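Local structure of beta-galactosidase (Trichoderma reesei, 3OG2) at residues A[926-931]-A[941-946]; A[919-924]-A[954-959]; A[49-54]-A[327-332]. The protein probably hydrolyses terminal non-reducing beta-D-galactose residues of beta-D-galactosides, as a member of glycoside hydrolase family 35. All blocks are in the same frame, centred on the assembly; numbering follows the deposited sequence.

Contact 1. Residues A[926-931]-A[941-946]. With NAG (2-acetamido-2-deoxy-beta-D-glucopyranose), chain C.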
loop_
_atom_site.group_PDB
_atom_site.type_symbol
_atom_site.label_atom_id
_atom_site.label_comp_id
_atom_site.label_asym_id
_atom_site.label_seq_id
_atom_site.Cartn_x
_atom_site.Cartn_y
_atom_site.Cartn_z
ATOM N N PHE A 926 -14.162 -14.945 3.825
ATOM C CA PHE A 926 -13.637 -13.730 3.198
ATOM C C PHE A 926 -13.300 -13.966 1.738
ATOM O O PHE A 926 -12.574 -14.925 1.429
ATOM C CB PHE A 926 -12.351 -13.312 3.906
ATOM C CG PHE A 926 -12.600 -12.750 5.320
ATOM C CD1 PHE A 926 -12.691 -13.567 6.426
ATOM C CD2 PHE A 926 -12.737 -11.353 5.443
ATOM C CE1 PHE A 926 -12.910 -13.020 7.701
ATOM C CE2 PHE A 926 -12.929 -10.815 6.705
ATOM C CZ PHE A 926 -13.029 -11.630 7.809
ATOM N N GLN A 927 -13.806 -13.100 0.875
ATOM C CA GLN A 927 -13.406 -13.270 -0.560
ATOM C C GLN A 927 -12.021 -12.681 -0.726
ATOM O O GLN A 927 -11.771 -11.546 -0.374
ATOM C CB GLN A 927 -14.445 -12.618 -1.453
ATOM C CG GLN A 927 -14.293 -13.061 -2.921
ATOM C CD GLN A 927 -13.680 -11.921 -3.699
ATOM O OE1 GLN A 927 -12.458 -11.736 -3.695
ATOM N NE2 GLN A 927 -14.523 -11.139 -4.375
ATOM N N TYR A 928 -11.091 -13.517 -1.178
ATOM C CA TYR A 928 -9.683 -13.192 -1.278
ATOM C C TYR A 928 -9.158 -13.399 -2.683
ATOM O O TYR A 928 -7.950 -13.610 -2.887
ATOM C CB TYR A 928 -8.844 -13.958 -0.195
ATOM C CG TYR A 928 -8.374 -12.972 0.874
ATOM C CD1 TYR A 928 -7.214 -12.273 0.722
ATOM C CD2 TYR A 928 -9.150 -12.770 2.030
ATOM C CE1 TYR A 928 -6.810 -11.371 1.730
ATOM C CE2 TYR A 928 -8.773 -11.860 3.036
ATOM C CZ TYR A 928 -7.587 -11.172 2.864
ATOM O OH TYR A 928 -7.222 -10.275 3.843
ATOM N N GLY A 929 -10.048 -13.345 -3.674
ATOM C CA GLY A 929 -9.475 -13.408 -5.033
ATOM C C GLY A 929 -10.586 -13.468 -6.095
ATOM O O GLY A 929 -11.592 -14.213 -5.951
ATOM N N LYS A 930 -10.376 -12.695 -7.132
ATOM C CA LYS A 930 -11.133 -12.785 -8.344
ATOM C C LYS A 930 -10.096 -13.150 -9.404
ATOM O O LYS A 930 -9.182 -12.427 -9.707
ATOM C CB LYS A 930 -11.802 -11.415 -8.652
ATOM C CG LYS A 930 -12.624 -11.474 -9.931
ATOM C CD LYS A 930 -13.637 -10.324 -10.032
ATOM C CE LYS A 930 -14.934 -10.622 -9.315
ATOM N NZ LYS A 930 -15.994 -9.586 -9.506
ATOM N N TYR A 931 -10.297 -14.343 -9.963
ATOM C CA TYR A 931 -9.401 -14.912 -10.956
ATOM C C TYR A 931 -10.113 -14.905 -12.292
ATOM O O TYR A 931 -11.235 -15.385 -12.394
ATOM C CB TYR A 931 -9.084 -16.370 -10.554
ATOM C CG TYR A 931 -8.184 -17.058 -11.572
ATOM C CD1 TYR A 931 -6.829 -16.732 -11.596
ATOM C CD2 TYR A 931 -8.684 -17.970 -12.470
ATOM C CE1 TYR A 931 -5.982 -17.340 -12.529
ATOM C CE2 TYR A 931 -7.887 -18.623 -13.419
ATOM C CZ TYR A 931 -6.535 -18.285 -13.418
ATOM O OH TYR A 931 -5.681 -18.880 -14.323
ATOM N N PHE A 941 -2.592 -15.882 -5.142
ATOM C CA PHE A 941 -3.489 -15.137 -4.250
ATOM C C PHE A 941 -3.049 -15.303 -2.812
ATOM O O PHE A 941 -3.396 -16.325 -2.201
ATOM C CB PHE A 941 -4.961 -15.630 -4.424
ATOM C CG PHE A 941 -5.441 -15.261 -5.823
ATOM C CD1 PHE A 941 -5.220 -16.062 -6.917
ATOM C CD2 PHE A 941 -6.131 -14.038 -6.016
ATOM C CE1 PHE A 941 -5.687 -15.708 -8.204
ATOM C CE2 PHE A 941 -6.627 -13.695 -7.283
ATOM C CZ PHE A 941 -6.392 -14.507 -8.366
ATOM N N PRO A 942 -2.266 -14.378 -2.271
ATOM C CA PRO A 942 -1.823 -14.523 -0.861
ATOM C C PRO A 942 -3.007 -14.277 0.050
ATOM O O PRO A 942 -3.914 -13.453 -0.258
ATOM C CB PRO A 942 -0.821 -13.381 -0.679
ATOM C CG PRO A 942 -1.199 -12.382 -1.716
ATOM C CD PRO A 942 -1.715 -13.169 -2.893
ATOM N N VAL A 943 -3.040 -14.959 1.178
ATOM C CA VAL A 943 -4.077 -14.804 2.202
ATOM C C VAL A 943 -3.365 -14.728 3.524
ATOM O O VAL A 943 -2.604 -15.647 3.787
ATOM C CB VAL A 943 -5.121 -15.928 2.158
ATOM C CG1 VAL A 943 -6.176 -15.659 3.219
ATOM C CG2 VAL A 943 -5.717 -16.003 0.742
ATOM N N PRO A 944 -3.554 -13.694 4.332
ATOM C CA PRO A 944 -2.742 -13.596 5.548
ATOM C C PRO A 944 -3.138 -14.559 6.658
ATOM O O PRO A 944 -4.290 -14.885 6.852
ATOM C CB PRO A 944 -3.039 -12.179 6.048
ATOM C CG PRO A 944 -4.392 -11.868 5.490
ATOM C CD PRO A 944 -4.501 -12.580 4.165
ATOM N N GLU A 945 -2.097 -14.987 7.426
ATOM C CA GLU A 945 -2.350 -15.556 8.731
ATOM C C GLU A 945 -3.270 -14.634 9.512
ATOM O O GLU A 945 -3.098 -13.418 9.432
ATOM C CB GLU A 945 -0.998 -15.722 9.466
ATOM C CG GLU A 945 -1.132 -16.485 10.780
ATOM C CD GLU A 945 0.207 -16.624 11.459
ATOM O OE1 GLU A 945 1.262 -16.564 10.769
ATOM O OE2 GLU A 945 0.225 -16.813 12.694
ATOM N N GLY A 946 -4.259 -15.182 10.218
ATOM C CA GLY A 946 -5.264 -14.308 10.850
ATOM C C GLY A 946 -6.560 -14.562 10.141
ATOM O O GLY A 946 -7.583 -14.929 10.742
HETATM C C1 NAG C . -3.758 -17.154 -19.039
HETATM C C2 NAG C . -3.712 -15.675 -18.614
HETATM C C3 NAG C . -4.374 -14.844 -19.722
HETATM C C4 NAG C . -3.685 -15.081 -21.073
HETATM C C5 NAG C . -3.587 -16.601 -21.347
HETATM C C6 NAG C . -2.763 -16.901 -22.595
HETATM C C7 NAG C . -3.945 -15.265 -16.216
HETATM C C8 NAG C . -4.840 -15.484 -15.003
HETATM N N2 NAG C . -4.503 -15.542 -17.382
HETATM O O3 NAG C . -4.337 -13.477 -19.351
HETATM O O4 NAG C . -4.513 -14.541 -22.090
HETATM O O5 NAG C . -3.018 -17.274 -20.242
HETATM O O6 NAG C . -2.961 -18.298 -22.899
HETATM O O7 NAG C . -2.783 -14.917 -16.101
HETATM O O HOH W 1 -5.302 -12.782 -2.561
#

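Contact 2. Residues A[919-924]-A[954-959]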
loop_
_atom_site.group_PDB
_atom_site.type_symbol
_atom_site.label_atom_id
_atom_site.label_comp_id
_atom_site.label_asym_id
_atom_site.label_seq_id
_atom_site.Cartn_x
_atom_site.Cartn_y
_atom_site.Cartn_z
ATOM N N ALA A 919 -13.206 -17.227 -11.572
ATOM C CA ALA A 919 -13.347 -17.927 -10.294
ATOM C C ALA A 919 -13.255 -16.896 -9.172
ATOM O O ALA A 919 -12.633 -15.812 -9.306
ATOM C CB ALA A 919 -12.221 -18.959 -10.111
ATOM N N LEU A 920 -13.901 -17.200 -8.079
ATOM C CA LEU A 920 -13.801 -16.445 -6.837
ATOM C C LEU A 920 -13.200 -17.384 -5.771
ATOM O O LEU A 920 -13.621 -18.531 -5.677
ATOM C CB LEU A 920 -15.156 -15.956 -6.361
ATOM C CG LEU A 920 -15.900 -15.047 -7.325
ATOM C CD1 LEU A 920 -17.323 -14.851 -6.852
ATOM C CD2 LEU A 920 -15.179 -13.685 -7.357
ATOM N N LEU A 921 -12.272 -16.828 -5.009
ATOM C CA LEU A 921 -11.609 -17.571 -3.934
ATOM C C LEU A 921 -12.144 -17.076 -2.583
ATOM O O LEU A 921 -12.091 -15.856 -2.352
ATOM C CB LEU A 921 -10.087 -17.365 -4.021
ATOM C CG LEU A 921 -9.296 -17.961 -2.866
ATOM C CD1 LEU A 921 -9.322 -19.496 -2.864
ATOM C CD2 LEU A 921 -7.844 -17.466 -2.988
ATOM N N TYR A 922 -12.612 -17.941 -1.722
ATOM C CA TYR A 922 -13.035 -17.596 -0.384
ATOM C C TYR A 922 -12.199 -18.361 0.616
ATOM O O TYR A 922 -11.890 -19.538 0.411
ATOM C CB TYR A 922 -14.484 -17.953 -0.217
ATOM C CG TYR A 922 -15.451 -16.963 -0.807
ATOM C CD1 TYR A 922 -15.908 -15.978 0.080
ATOM C CD2 TYR A 922 -15.978 -16.943 -2.083
ATOM C CE1 TYR A 922 -16.800 -14.971 -0.185
ATOM C CE2 TYR A 922 -16.907 -15.885 -2.371
ATOM C CZ TYR A 922 -17.291 -14.941 -1.471
ATOM O OH TYR A 922 -18.233 -13.930 -1.745
ATOM N N VAL A 923 -11.830 -17.672 1.663
ATOM C CA VAL A 923 -11.128 -18.307 2.794
ATOM C C VAL A 923 -11.847 -17.914 4.078
ATOM O O VAL A 923 -11.865 -16.727 4.418
ATOM C CB VAL A 923 -9.659 -17.922 2.840
ATOM C CG1 VAL A 923 -9.035 -18.567 4.092
ATOM C CG2 VAL A 923 -8.971 -18.346 1.544
ATOM N N ASN A 924 -12.425 -18.843 4.791
ATOM C CA ASN A 924 -13.168 -18.616 6.007
ATOM C C ASN A 924 -14.156 -17.477 5.851
ATOM O O ASN A 924 -14.373 -16.641 6.726
ATOM C CB ASN A 924 -12.203 -18.344 7.181
ATOM C CG ASN A 924 -11.392 -19.599 7.473
ATOM O OD1 ASN A 924 -11.915 -20.716 7.369
ATOM N ND2 ASN A 924 -10.128 -19.465 7.825
ATOM N N ASN A 954 -9.792 -24.681 8.446
ATOM C CA ASN A 954 -10.168 -23.571 7.570
ATOM C C ASN A 954 -11.177 -24.103 6.563
ATOM O O ASN A 954 -11.191 -25.318 6.305
ATOM C CB ASN A 954 -8.936 -23.067 6.826
ATOM C CG ASN A 954 -7.906 -22.536 7.795
ATOM O OD1 ASN A 954 -8.005 -21.372 8.221
ATOM N ND2 ASN A 954 -6.943 -23.367 8.146
ATOM N N TRP A 955 -11.969 -23.205 6.009
ATOM C CA TRP A 955 -12.889 -23.553 4.903
ATOM C C TRP A 955 -12.437 -22.758 3.702
ATOM O O TRP A 955 -12.292 -21.513 3.824
ATOM C CB TRP A 955 -14.307 -23.152 5.340
ATOM C CG TRP A 955 -14.791 -24.356 6.146
ATOM C CD1 TRP A 955 -14.719 -24.450 7.524
ATOM C CD2 TRP A 955 -15.342 -25.573 5.633
ATOM N NE1 TRP A 955 -15.227 -25.674 7.871
ATOM C CE2 TRP A 955 -15.616 -26.379 6.753
ATOM C CE3 TRP A 955 -15.650 -26.081 4.364
ATOM C CZ2 TRP A 955 -16.183 -27.662 6.622
ATOM C CZ3 TRP A 955 -16.215 -27.357 4.223
ATOM C CH2 TRP A 955 -16.481 -28.147 5.367
ATOM N N ILE A 956 -12.199 -23.427 2.591
ATOM C CA ILE A 956 -11.767 -22.821 1.341
ATOM C C ILE A 956 -12.844 -22.998 0.275
ATOM O O ILE A 956 -13.394 -24.087 0.112
ATOM C CB ILE A 956 -10.445 -23.422 0.834
ATOM C CG1 ILE A 956 -9.231 -23.086 1.705
ATOM C CG2 ILE A 956 -10.195 -23.020 -0.611
ATOM C CD1 ILE A 956 -8.985 -21.602 1.862
ATOM N N GLY A 957 -13.147 -21.921 -0.441
ATOM C CA GLY A 957 -14.213 -21.939 -1.417
ATOM C C GLY A 957 -13.692 -21.497 -2.748
ATOM O O GLY A 957 -12.888 -20.552 -2.839
ATOM N N VAL A 958 -14.153 -22.138 -3.817
ATOM C CA VAL A 958 -13.834 -21.718 -5.163
ATOM C C VAL A 958 -15.143 -21.714 -5.970
ATOM O O VAL A 958 -15.769 -22.759 -6.160
ATOM C CB VAL A 958 -12.822 -22.656 -5.814
ATOM C CG1 VAL A 958 -12.530 -22.231 -7.259
ATOM C CG2 VAL A 958 -11.552 -22.737 -5.004
ATOM N N ALA A 959 -15.529 -20.532 -6.476
ATOM C CA ALA A 959 -16.626 -20.427 -7.438
ATOM C C ALA A 959 -16.005 -20.569 -8.819
ATOM O O ALA A 959 -14.968 -20.006 -9.051
ATOM C CB ALA A 959 -17.392 -19.101 -7.304
#

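Contact 3. Residues A[49-54]-A[327-332]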
loop_
_atom_site.group_PDB
_atom_site.type_symbol
_atom_site.label_atom_id
_atom_site.label_comp_id
_atom_site.label_asym_id
_atom_site.label_seq_id
_atom_site.Cartn_x
_atom_site.Cartn_y
_atom_site.Cartn_z
ATOM N N PRO A 49 -5.544 0.576 6.371
ATOM C CA PRO A 49 -5.975 -0.447 7.347
ATOM C C PRO A 49 -7.005 -1.384 6.753
ATOM O O PRO A 49 -7.018 -2.575 7.091
ATOM C CB PRO A 49 -6.529 0.361 8.520
ATOM C CG PRO A 49 -6.663 1.757 8.059
ATOM C CD PRO A 49 -5.686 1.951 6.905
ATOM N N PHE A 50 -7.880 -0.873 5.881
ATOM C CA PHE A 50 -8.917 -1.749 5.346
ATOM C C PHE A 50 -8.413 -2.763 4.343
ATOM O O PHE A 50 -9.192 -3.657 3.979
ATOM C CB PHE A 50 -10.032 -0.862 4.728
ATOM C CG PHE A 50 -9.513 0.109 3.688
ATOM C CD1 PHE A 50 -9.351 -0.300 2.366
ATOM C CD2 PHE A 50 -9.203 1.429 4.066
ATOM C CE1 PHE A 50 -8.852 0.560 1.386
ATOM C CE2 PHE A 50 -8.681 2.263 3.080
ATOM C CZ PHE A 50 -8.490 1.853 1.769
ATOM N N ARG A 51 -7.162 -2.652 3.909
ATOM C CA ARG A 51 -6.575 -3.643 2.985
ATOM C C ARG A 51 -5.829 -4.767 3.721
ATOM O O ARG A 51 -5.279 -5.657 3.078
ATOM C CB ARG A 51 -5.643 -2.942 2.016
ATOM C CG ARG A 51 -6.501 -2.315 0.871
ATOM C CD ARG A 51 -5.685 -1.395 -0.013
ATOM N NE ARG A 51 -6.268 -1.275 -1.362
ATOM C CZ ARG A 51 -6.372 -0.156 -2.054
ATOM N NH1 ARG A 51 -6.063 1.050 -1.581
ATOM N NH2 ARG A 51 -6.851 -0.303 -3.285
ATOM N N LEU A 52 -5.913 -4.787 5.059
ATOM C CA LEU A 52 -5.309 -5.835 5.888
ATOM C C LEU A 52 -6.258 -6.066 7.060
ATOM O O LEU A 52 -6.081 -5.432 8.121
ATOM C CB LEU A 52 -3.893 -5.434 6.359
ATOM C CG LEU A 52 -3.208 -6.503 7.226
ATOM C CD1 LEU A 52 -3.095 -7.830 6.535
ATOM C CD2 LEU A 52 -1.821 -5.996 7.628
ATOM N N PRO A 53 -7.281 -6.891 6.876
ATOM C CA PRO A 53 -8.331 -7.053 7.906
ATOM C C PRO A 53 -7.909 -8.039 8.973
ATOM O O PRO A 53 -8.680 -8.947 9.351
ATOM C CB PRO A 53 -9.513 -7.553 7.072
ATOM C CG PRO A 53 -8.854 -8.412 5.999
ATOM C CD PRO A 53 -7.574 -7.643 5.652
ATOM N N VAL A 54 -6.706 -7.835 9.490
ATOM C CA VAL A 54 -6.164 -8.703 10.572
ATOM C C VAL A 54 -5.565 -7.756 11.588
ATOM O O VAL A 54 -4.400 -7.314 11.438
ATOM C CB VAL A 54 -5.095 -9.649 10.067
ATOM C CG1 VAL A 54 -4.546 -10.530 11.215
ATOM C CG2 VAL A 54 -5.633 -10.561 8.953
ATOM N N GLY A 327 -1.059 -4.315 0.658
ATOM C CA GLY A 327 -2.120 -5.220 1.065
ATOM C C GLY A 327 -2.970 -5.722 -0.117
ATOM O O GLY A 327 -2.481 -5.870 -1.257
ATOM N N THR A 328 -4.235 -6.010 0.194
ATOM C CA THR A 328 -5.043 -6.758 -0.748
ATOM C C THR A 328 -6.421 -6.146 -0.904
ATOM O O THR A 328 -7.040 -5.744 0.116
ATOM C CB THR A 328 -5.218 -8.201 -0.207
ATOM O OG1 THR A 328 -3.866 -8.738 0.001
ATOM C CG2 THR A 328 -5.923 -9.101 -1.187
ATOM N N ASN A 329 -6.922 -6.098 -2.138
ATOM C CA ASN A 329 -8.304 -5.668 -2.386
ATOM C C ASN A 329 -9.247 -6.856 -2.151
ATOM O O ASN A 329 -9.899 -7.342 -3.130
ATOM C CB ASN A 329 -8.429 -5.150 -3.820
ATOM C CG ASN A 329 -7.498 -4.010 -4.099
ATOM O OD1 ASN A 329 -7.421 -3.053 -3.311
ATOM N ND2 ASN A 329 -6.727 -4.105 -5.189
ATOM N N TRP A 330 -9.320 -7.336 -0.925
ATOM C CA TRP A 330 -10.220 -8.438 -0.616
ATOM C C TRP A 330 -11.647 -7.968 -0.673
ATOM O O TRP A 330 -11.966 -6.763 -0.651
ATOM C CB TRP A 330 -9.818 -9.012 0.783
ATOM C CG TRP A 330 -10.129 -7.998 1.858
ATOM C CD1 TRP A 330 -9.348 -6.970 2.292
ATOM C CD2 TRP A 330 -11.353 -7.947 2.611
ATOM N NE1 TRP A 330 -10.011 -6.280 3.268
ATOM C CE2 TRP A 330 -11.248 -6.839 3.486
ATOM C CE3 TRP A 330 -12.539 -8.701 2.615
ATOM C CZ2 TRP A 330 -12.269 -6.478 4.370
ATOM C CZ3 TRP A 330 -13.545 -8.341 3.496
ATOM C CH2 TRP A 330 -13.396 -7.263 4.335
ATOM N N GLY A 331 -12.572 -8.939 -0.755
ATOM C CA GLY A 331 -14.001 -8.603 -0.568
ATOM C C GLY A 331 -14.510 -7.536 -1.524
ATOM O O GLY A 331 -15.307 -6.700 -1.110
ATOM N N ASN A 332 -14.102 -7.552 -2.782
ATOM C CA ASN A 332 -14.580 -6.619 -3.804
ATOM C C ASN A 332 -14.290 -5.168 -3.448
ATOM O O ASN A 332 -14.944 -4.263 -4.044
ATOM C CB ASN A 332 -16.084 -6.803 -4.048
ATOM C CG ASN A 332 -16.385 -8.222 -4.471
ATOM O OD1 ASN A 332 -15.827 -8.722 -5.472
ATOM N ND2 ASN A 332 -17.299 -8.832 -3.743
#

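Contact 1. Residues A[926-931]-A[941-946]
Strand 926-931 and the short strand that begins the 941-946 segment run antiparallel at 170°, but with their axes 7.1 Å apart they meet through side chains and one water, not through direct backbone bonds. That water donates to Tyr-928 O and to Pro-942 O, at 2.8 Å from each, and so satisfies two carbonyls that face each other. The Tyr-928 ring carries much of the contact. Val-943 CG1 sits over the centre of one face in a CH-pi contact, 4.2 Å from the centroid, while the phenol end meets the Pro-944 ring tip to tip, with OH 3.6 Å from Pro-944 CD. An alanine in place of Tyr-928 would probably open a gap beside Val-943 CG1 and Pro-944 and deprive the Trp-330 indole of its nearly parallel ring partner. Further along, Phe-941 lies against the glycine of the bulge, its CD2 3.5 Å from Gly-929 CA. A beta carbon on Gly-929 would clash with that ring atom, and the backbone angles there also call for glycine. Tyr-931 crosses Phe-941 at about a right angle, CD1 3.7 Å from Phe-941 CE1. CG of Tyr-931 is anti to the backbone N (chi1 178°), and the ring meets the glycan, with CE1 3.3 Å from the acetamido methyl C8 of NAG. Tyr-928 and Gly-929 together face Leu-921 in a classic beta bulge on the outermost strand of a five-stranded sheet. Strand 941-943 belongs to the other sheet, giving the face-to-face packing of a beta-sandwich in the later of the two such all-beta domains.

Contact 2. Residues A[919-924]-A[954-959]
An antiparallel beta ladder inside the five-stranded sheet of the all-beta domain that spans roughly 846-966 pairs Leu-920 with Ala-959 and Tyr-922 with Gly-957 as hydrogen-bonded pairs. Leu-921 with Val-958 lies between them and Val-923 with Ile-956 beyond Tyr-922, both non-hydrogen-bonded pairs, and the strand directions differ by 168°. Each hydrogen-bonded pair makes two backbone bonds, of which Leu-920 N to Ala-959 O, at 3.2 Å, is the longest. Tyr-922 lies across from a residue with no side chain; a beta carbon on Gly-957 would come within a tight 3.3 Å of Tyr-922 CB. The hydroxyl of this tyrosine is hydrogen-bonded to Glu-848. On the face with Leu-921, Val-923 and Ile-956, all three side chains pack against Phe-906 of the opposing sheet. Beyond the last pair, Asn-924 extends the ladder. Its N donates to Trp-955 O at 2.8 Å, almost straight (177°), and its CG, anti to the carbonyl carbon (chi1 -66°), carries an OD1 that accepts Trp-955 N at 2.8 Å in the manner of a backbone carbonyl. The two asparagine amides are nearly coplanar, and Asn-924 ND2 donates in plane to a lone pair of Asn-954 OD1 at 2.9 Å, an oxygen that also accepts the N-H of Asp-949.

Contact 3. Residues A[49-54]-A[327-332]
Phe-50 O accepts the indole N-H of Trp-330, with NE1 2.8 Å away in the carbonyl plane, and the next carbonyl, Arg-51 O, takes Thr-328 N at 3.1 Å on a lone pair. Two successive carbonyls at the end of the 3-10 segment 49-51 are thus satisfied by the other loop. In return Arg-51 grips Asn-329 side-on: NE at 2.9 Å and NH2 at 2.8 Å both donate to OD1, which lies in the guanidinium plane although the amide itself is turned 57° from it. The other half of that amide is also used, since Asn-329 ND2 donates to Tyr-339 O. Arg-51 NH1 is held by His-48 ND1 and by the carbonyl of Ala-121, a galactose-binding residue, so the rotation of the guanidinium is fixed from several sides close to the sugar site. Thr-328 OG1 is hydrogen-bonded to Glu-350 OE2. Trp-330 holds CG in the crowded position between backbone N and carbonyl carbon (chi1 68°), and Pro-53 CG lies over one face of its five-membered ring in a CH-pi contact, 3.8 Å from the centroid. Both segments are loops that follow neighbouring parallel strands of the TIM barrel. Segment 49-54 links strand 38-47 to helix 58-66, while segment 327-332 lies between strand 318-321 and helix 357-370, with strand 926-932 of the all-beta domain packed on Pro-53, Thr-328 and Trp-330.

In the fold
From the N terminus, contact 3 comes first: it closes a loop of 272 residues that takes in much of the TIM barrel, joining the loops after its first and last core strands. It closes before either of the others opens. Contact 2 then closes a 29-residue loop in the all-beta domain of roughly 846-966, and contact 1, closing a loop of 9 residues between 931 and 941, is nested inside it, sharing the sheet through adjacent strands 917-923 and 926-932. Segment 926-931 reaches across to the barrel loops of contact 3: Gln-927 O probably accepts a hydrogen bond from Gly-331 N, and Tyr-928 packs on Pro-53. Contact 2 does not touch contact 3; contact 1 touches both.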